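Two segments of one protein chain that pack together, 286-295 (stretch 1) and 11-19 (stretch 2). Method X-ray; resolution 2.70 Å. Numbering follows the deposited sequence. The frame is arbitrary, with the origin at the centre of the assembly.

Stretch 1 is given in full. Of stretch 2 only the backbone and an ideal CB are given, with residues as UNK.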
ATOM      1  N   LEU A 286      -3.916  32.479  13.032  1.00 62.88           N
ATOM      2  CA  LEU A 286      -4.149  31.060  13.268  1.00 60.75           C
ATOM      3  C   LEU A 286      -5.434  30.619  12.580  1.00 60.97           C
ATOM      4  O   LEU A 286      -6.516  30.695  13.162  1.00 62.58           O
ATOM      5  CB  LEU A 286      -4.232  30.763  14.767  1.00 60.25           C
ATOM      6  CG  LEU A 286      -4.491  29.304  15.159  1.00 58.24           C
ATOM      7  CD1 LEU A 286      -3.295  28.433  14.808  1.00 57.37           C
ATOM      8  CD2 LEU A 286      -4.842  29.182  16.634  1.00 58.54           C
ATOM      9  N   PHE A 287      -5.316  30.173  11.333  1.00 59.41           N
ATOM     10  CA  PHE A 287      -6.463  29.642  10.610  1.00 58.28           C
ATOM     11  C   PHE A 287      -6.853  28.299  11.212  1.00 57.29           C
ATOM     12  O   PHE A 287      -5.998  27.447  11.431  1.00 57.25           O
ATOM     13  CB  PHE A 287      -6.140  29.475   9.125  1.00 57.83           C
ATOM     14  CG  PHE A 287      -5.911  30.772   8.401  1.00 57.89           C
ATOM     15  CD1 PHE A 287      -6.941  31.382   7.705  1.00 57.39           C
ATOM     16  CD2 PHE A 287      -4.666  31.378   8.414  1.00 59.12           C
ATOM     17  CE1 PHE A 287      -6.734  32.573   7.037  1.00 58.50           C
ATOM     18  CE2 PHE A 287      -4.455  32.570   7.747  1.00 60.25           C
ATOM     19  CZ  PHE A 287      -5.491  33.167   7.061  1.00 59.90           C
ATOM     20  N   HIS A 288      -8.141  28.120  11.487  1.00 56.68           N
ATOM     21  CA  HIS A 288      -8.637  26.874  12.066  1.00 55.31           C
ATOM     22  C   HIS A 288     -10.121  26.696  11.763  1.00 54.37           C
ATOM     23  O   HIS A 288     -10.644  27.324  10.843  1.00 53.26           O
ATOM     24  CB  HIS A 288      -8.382  26.837  13.576  1.00 55.71           C
ATOM     25  CG  HIS A 288      -8.974  27.993  14.323  1.00 57.11           C
ATOM     26  ND1 HIS A 288      -8.490  29.278  14.213  1.00 57.97           N
ATOM     27  CD2 HIS A 288     -10.002  28.053  15.202  1.00 57.36           C
ATOM     28  CE1 HIS A 288      -9.199  30.082  14.985  1.00 58.66           C
ATOM     29  NE2 HIS A 288     -10.122  29.363  15.597  1.00 58.60           N
ATOM     30  N   HIS A 289     -10.798  25.842  12.527  1.00 55.54           N
ATOM     31  CA  HIS A 289     -12.229  25.627  12.325  1.00 58.56           C
ATOM     32  C   HIS A 289     -12.971  25.198  13.590  1.00 60.94           C
ATOM     33  O   HIS A 289     -12.368  24.701  14.540  1.00 61.90           O
ATOM     34  CB  HIS A 289     -12.475  24.604  11.207  1.00 57.97           C
ATOM     35  CG  HIS A 289     -11.961  23.228  11.508  1.00 56.49           C
ATOM     36  ND1 HIS A 289     -11.120  22.547  10.655  1.00 55.14           N
ATOM     37  CD2 HIS A 289     -12.178  22.400  12.559  1.00 56.07           C
ATOM     38  CE1 HIS A 289     -10.837  21.364  11.168  1.00 54.35           C
ATOM     39  NE2 HIS A 289     -11.464  21.250  12.325  1.00 54.70           N
ATOM     40  N   ASP A 290     -14.285  25.397  13.585  1.00 62.74           N
ATOM     41  CA  ASP A 290     -15.163  24.820  14.598  1.00 63.74           C
ATOM     42  C   ASP A 290     -16.531  24.505  13.995  1.00 63.92           C
ATOM     43  O   ASP A 290     -16.799  24.842  12.842  1.00 63.84           O
ATOM     44  CB  ASP A 290     -15.288  25.724  15.833  1.00 65.13           C
ATOM     45  CG  ASP A 290     -15.722  27.138  15.493  1.00 66.86           C
ATOM     46  OD1 ASP A 290     -16.337  27.355  14.429  1.00 66.94           O
ATOM     47  OD2 ASP A 290     -15.453  28.042  16.312  1.00 68.20           O
ATOM     48  N   CYS A 291     -17.392  23.860  14.772  1.00 63.76           N
ATOM     49  CA  CYS A 291     -18.678  23.412  14.253  1.00 63.48           C
ATOM     50  C   CYS A 291     -19.844  24.242  14.782  1.00 64.18           C
ATOM     51  O   CYS A 291     -20.917  23.711  15.070  1.00 64.85           O
ATOM     52  CB  CYS A 291     -18.883  21.930  14.570  1.00 63.05           C
ATOM     53  SG  CYS A 291     -17.518  20.879  14.018  1.00 58.50           S
ATOM     54  N   VAL A 292     -19.625  25.549  14.899  1.00 63.52           N
ATOM     55  CA  VAL A 292     -20.671  26.464  15.350  1.00 63.83           C
ATOM     56  C   VAL A 292     -21.810  26.663  14.333  1.00 64.49           C
ATOM     57  O   VAL A 292     -22.981  26.567  14.704  1.00 65.88           O
ATOM     58  CB  VAL A 292     -20.092  27.825  15.823  1.00 44.91           C
ATOM     59  CG1 VAL A 292     -21.209  28.808  16.134  1.00 46.21           C
ATOM     60  CG2 VAL A 292     -19.198  27.628  17.038  1.00 44.15           C
ATOM     61  N   PRO A 293     -21.484  26.938  13.051  1.00 64.15           N
ATOM     62  CA  PRO A 293     -22.588  27.089  12.093  1.00 65.38           C
ATOM     63  C   PRO A 293     -23.382  25.799  11.875  1.00 66.53           C
ATOM     64  O   PRO A 293     -24.572  25.859  11.564  1.00 67.58           O
ATOM     65  CB  PRO A 293     -21.876  27.488  10.797  1.00 63.76           C
ATOM     66  CG  PRO A 293     -20.597  28.097  11.241  1.00 63.15           C
ATOM     67  CD  PRO A 293     -20.191  27.301  12.440  1.00 62.65           C
ATOM     68  N   SER A 294     -22.730  24.652  12.036  1.00 66.25           N
ATOM     69  CA  SER A 294     -23.397  23.366  11.859  1.00 67.32           C
ATOM     70  C   SER A 294     -24.039  22.901  13.161  1.00 68.92           C
ATOM     71  O   SER A 294     -24.609  21.811  13.230  1.00 68.51           O
ATOM     72  CB  SER A 294     -22.413  22.310  11.357  1.00 65.88           C
ATOM     73  OG  SER A 294     -21.456  21.989  12.351  1.00 65.18           O
ATOM     74  N   LYS A 295     -23.933  23.740  14.187  1.00 70.08           N
ATOM     75  CA  LYS A 295     -24.528  23.475  15.495  1.00 70.83           C
ATOM     76  C   LYS A 295     -24.025  22.190  16.159  1.00 68.87           C
ATOM     77  O   LYS A 295     -24.814  21.397  16.673  1.00 68.59           O
ATOM     78  CB  LYS A 295     -26.060  23.481  15.409  1.00 74.46           C
ATOM     79  CG  LYS A 295     -26.653  24.825  15.005  1.00 78.13           C
ATOM     80  CD  LYS A 295     -28.174  24.770  14.952  1.00 81.24           C
ATOM     81  CE  LYS A 295     -28.773  26.136  14.652  1.00 84.10           C
ATOM     82  NZ  LYS A 295     -28.281  26.696  13.362  1.00 84.66           N
ATOM     83  N   UNK A  11     -20.329  27.455   2.720  1.00 87.68           N
ATOM     84  CA  UNK A  11     -20.011  26.033   2.648  1.00 85.10           C
ATOM     85  C   UNK A  11     -19.216  25.588   3.873  1.00 79.60           C
ATOM     86  O   UNK A  11     -18.803  26.413   4.686  1.00 79.61           O
ATOM     87  CB  UNK A  11     -19.227  25.727   1.370  1.00 85.10           C
ATOM     88  N   UNK A  12     -19.005  24.280   4.001  1.00 73.30           N
ATOM     89  CA  UNK A  12     -18.234  23.739   5.115  1.00 67.19           C
ATOM     90  C   UNK A  12     -16.816  23.357   4.692  1.00 63.43           C
ATOM     91  O   UNK A  12     -16.598  22.305   4.089  1.00 62.61           O
ATOM     92  CB  UNK A  12     -18.948  22.521   5.704  1.00 67.19           C
ATOM     93  N   UNK A  13     -15.855  24.217   5.014  1.00 61.78           N
ATOM     94  CA  UNK A  13     -14.456  23.960   4.694  1.00 59.58           C
ATOM     95  C   UNK A  13     -13.632  23.778   5.967  1.00 58.34           C
ATOM     96  O   UNK A  13     -13.726  24.580   6.897  1.00 57.73           O
ATOM     97  CB  UNK A  13     -13.884  25.101   3.851  1.00 59.58           C
ATOM     98  N   UNK A  14     -12.824  22.722   6.002  1.00 57.67           N
ATOM     99  CA  UNK A  14     -12.075  22.373   7.204  1.00 57.82           C
ATOM    100  C   UNK A  14     -10.599  22.122   6.922  1.00 56.81           C
ATOM    101  O   UNK A  14     -10.179  22.080   5.767  1.00 56.84           O
ATOM    102  CB  UNK A  14     -12.690  21.135   7.859  1.00 57.82           C
ATOM    103  N   UNK A  15      -9.830  21.941   7.994  1.00 56.70           N
ATOM    104  CA  UNK A  15      -8.391  21.685   7.914  1.00 56.96           C
ATOM    105  C   UNK A  15      -7.662  22.700   7.035  1.00 56.75           C
ATOM    106  O   UNK A  15      -7.016  22.323   6.057  1.00 56.38           O
ATOM    107  CB  UNK A  15      -8.144  20.273   7.378  1.00 56.96           C
ATOM    108  N   UNK A  16      -7.753  23.994   7.385  1.00 56.33           N
ATOM    109  CA  UNK A  16      -7.209  25.030   6.503  1.00 55.86           C
ATOM    110  C   UNK A  16      -5.687  25.019   6.464  1.00 55.11           C
ATOM    111  O   UNK A  16      -5.039  24.770   7.480  1.00 56.12           O
ATOM    112  CB  UNK A  16      -7.699  26.409   6.950  1.00 55.86           C
ATOM    113  N   UNK A  17      -5.130  25.280   5.287  1.00 54.11           N
ATOM    114  CA  UNK A  17      -3.690  25.373   5.111  1.00 52.27           C
ATOM    115  C   UNK A  17      -3.377  26.655   4.357  1.00 53.03           C
ATOM    116  O   UNK A  17      -3.593  26.740   3.148  1.00 53.61           O
ATOM    117  CB  UNK A  17      -3.141  24.151   4.372  1.00 52.27           C
ATOM    118  N   UNK A  18      -2.870  27.653   5.073  1.00 52.33           N
ATOM    119  CA  UNK A  18      -2.666  28.975   4.491  1.00 52.75           C
ATOM    120  C   UNK A  18      -1.223  29.225   4.052  1.00 52.53           C
ATOM    121  O   UNK A  18      -0.272  28.868   4.749  1.00 51.86           O
ATOM    122  CB  UNK A  18      -3.085  30.048   5.498  1.00 52.75           C
ATOM    123  N   UNK A  19      -1.080  29.841   2.883  1.00 52.61           N
ATOM    124  CA  UNK A  19       0.224  30.183   2.332  1.00 53.59           C
ATOM    125  C   UNK A  19       0.156  31.549   1.667  1.00 53.87           C
ATOM    126  O   UNK A  19      -0.916  31.992   1.251  1.00 53.61           O
ATOM    127  CB  UNK A  19       0.691  29.120   1.335  1.00 53.59           C
TER

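Position 11 lies beyond the reach of stretch 1: nothing there comes within 5.5 Å of its ideal CB. It is Asp11, whose OD1 accepts a hydrogen bond from the backbone N of position 12.

At position 12 the CA-to-CB bond points sideways into open space, while the turn from Val292 to Lys295 stands some way off, with the CA of Ser294 8.5 Å from the CA of position 12. A short side chain would leave that gap unbridged; a long one, aromatic or flexible, could cross it. The residue is Tyr12. With chi1 in the m well, its ring passes Pro293, CE1 lying 4.4 Å from Pro293 CB, and its OH comes to 3.5 Å from Ser294 CA.

Position 13 also points sideways, and its ideal CB finds nothing of stretch 1 within 5.5 Å, so many residues would serve. Met13 leads its end away from the contact.

Position 14 is tighter. Its ideal CB already sits 3.5 Å from His289 ND1, which favours something small, alanine or serine perhaps, although the sideways bond leaves larger side chains possible if they turn off. Ala14 rests its methyl and its backbone against the imidazole.

At 15 the backbone has phi/psi of 51/59, a left-handed conformation that glycine, asparagine and aspartate tolerate best. The CB points away, yet the backbone faces His289: N lies 3.0 Å from His289 ND1, at the edge of the ring and near its plane. Proline would forfeit that donor. The residue is Asp15, and its N donates to ND1 with an angle of 166°, close to linear. Its carboxylate swings back, OD1 reaching 3.2 Å from His289 CE1.

Position 16 points toward stretch 1, its ideal CB 4.1 Å from Phe287 CB. Phi/psi of -70/143 suits proline, and a compact apolar residue such as valine would also fit the setting. Pro16 lays its ring against the strand: CG is 3.6 Å from both Phe287 C and His288 N, and 3.9 Å from Phe287 CB.

Position 17 points away, and stretch 1 asks nothing of it; it is Ala17.

Position 18 points back toward Phe287, with the ideal CB 3.6 Å from CD2, over a face of the ring. A small apolar group suits so close an approach. Ala18 makes a CH-pi contact, its CB 3.9 Å from the Phe287 ring centroid and 27° off the normal.

Position 19 is out of reach again; His19 takes no part.

Stretch 2 (11-19) DYMADPAAH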
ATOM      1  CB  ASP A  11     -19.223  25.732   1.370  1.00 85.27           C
ATOM      2  CG  ASP A  11     -19.571  24.382   0.770  1.00 83.92           C
ATOM      3  OD1 ASP A  11     -19.977  23.477   1.529  1.00 83.04           O
ATOM      4  OD2 ASP A  11     -19.441  24.229  -0.462  1.00 83.25           O
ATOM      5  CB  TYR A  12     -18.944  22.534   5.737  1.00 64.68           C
ATOM      6  CG  TYR A  12     -20.236  22.879   6.449  1.00 64.24           C
ATOM      7  CD1 TYR A  12     -20.227  23.627   7.620  1.00 63.27           C
ATOM      8  CD2 TYR A  12     -21.461  22.449   5.957  1.00 65.61           C
ATOM      9  CE1 TYR A  12     -21.401  23.943   8.275  1.00 65.29           C
ATOM     10  CE2 TYR A  12     -22.641  22.760   6.607  1.00 67.19           C
ATOM     11  CZ  TYR A  12     -22.606  23.507   7.765  1.00 67.13           C
ATOM     12  OH  TYR A  12     -23.779  23.818   8.413  1.00 69.40           O
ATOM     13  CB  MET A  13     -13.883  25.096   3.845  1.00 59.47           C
ATOM     14  CG  MET A  13     -14.631  25.333   2.544  1.00 60.36           C
ATOM     15  SD  MET A  13     -14.470  23.966   1.380  1.00 64.31           S
ATOM     16  CE  MET A  13     -15.622  24.476   0.107  1.00 53.57           C
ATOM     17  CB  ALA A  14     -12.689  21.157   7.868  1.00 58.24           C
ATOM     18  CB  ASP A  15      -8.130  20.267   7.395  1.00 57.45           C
ATOM     19  CG  ASP A  15      -8.996  19.226   8.077  1.00 59.11           C
ATOM     20  OD1 ASP A  15      -9.202  19.331   9.305  1.00 60.07           O
ATOM     21  OD2 ASP A  15      -9.474  18.305   7.383  1.00 58.94           O
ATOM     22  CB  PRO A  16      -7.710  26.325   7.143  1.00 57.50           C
ATOM     23  CG  PRO A  16      -7.824  25.996   8.584  1.00 57.85           C
ATOM     24  CD  PRO A  16      -8.264  24.560   8.646  1.00 56.66           C
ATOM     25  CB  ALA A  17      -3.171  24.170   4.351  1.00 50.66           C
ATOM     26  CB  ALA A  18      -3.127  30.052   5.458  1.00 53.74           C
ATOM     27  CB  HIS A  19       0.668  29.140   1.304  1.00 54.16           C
ATOM     28  CG  HIS A  19       0.949  27.792   1.891  1.00 53.98           C
ATOM     29  ND1 HIS A  19       2.228  27.336   2.125  1.00 55.42           N
ATOM     30  CD2 HIS A  19       0.118  26.801   2.287  1.00 52.94           C
ATOM     31  CE1 HIS A  19       2.172  26.122   2.643  1.00 55.19           C
ATOM     32  NE2 HIS A  19       0.903  25.774   2.751  1.00 53.97           N
TER
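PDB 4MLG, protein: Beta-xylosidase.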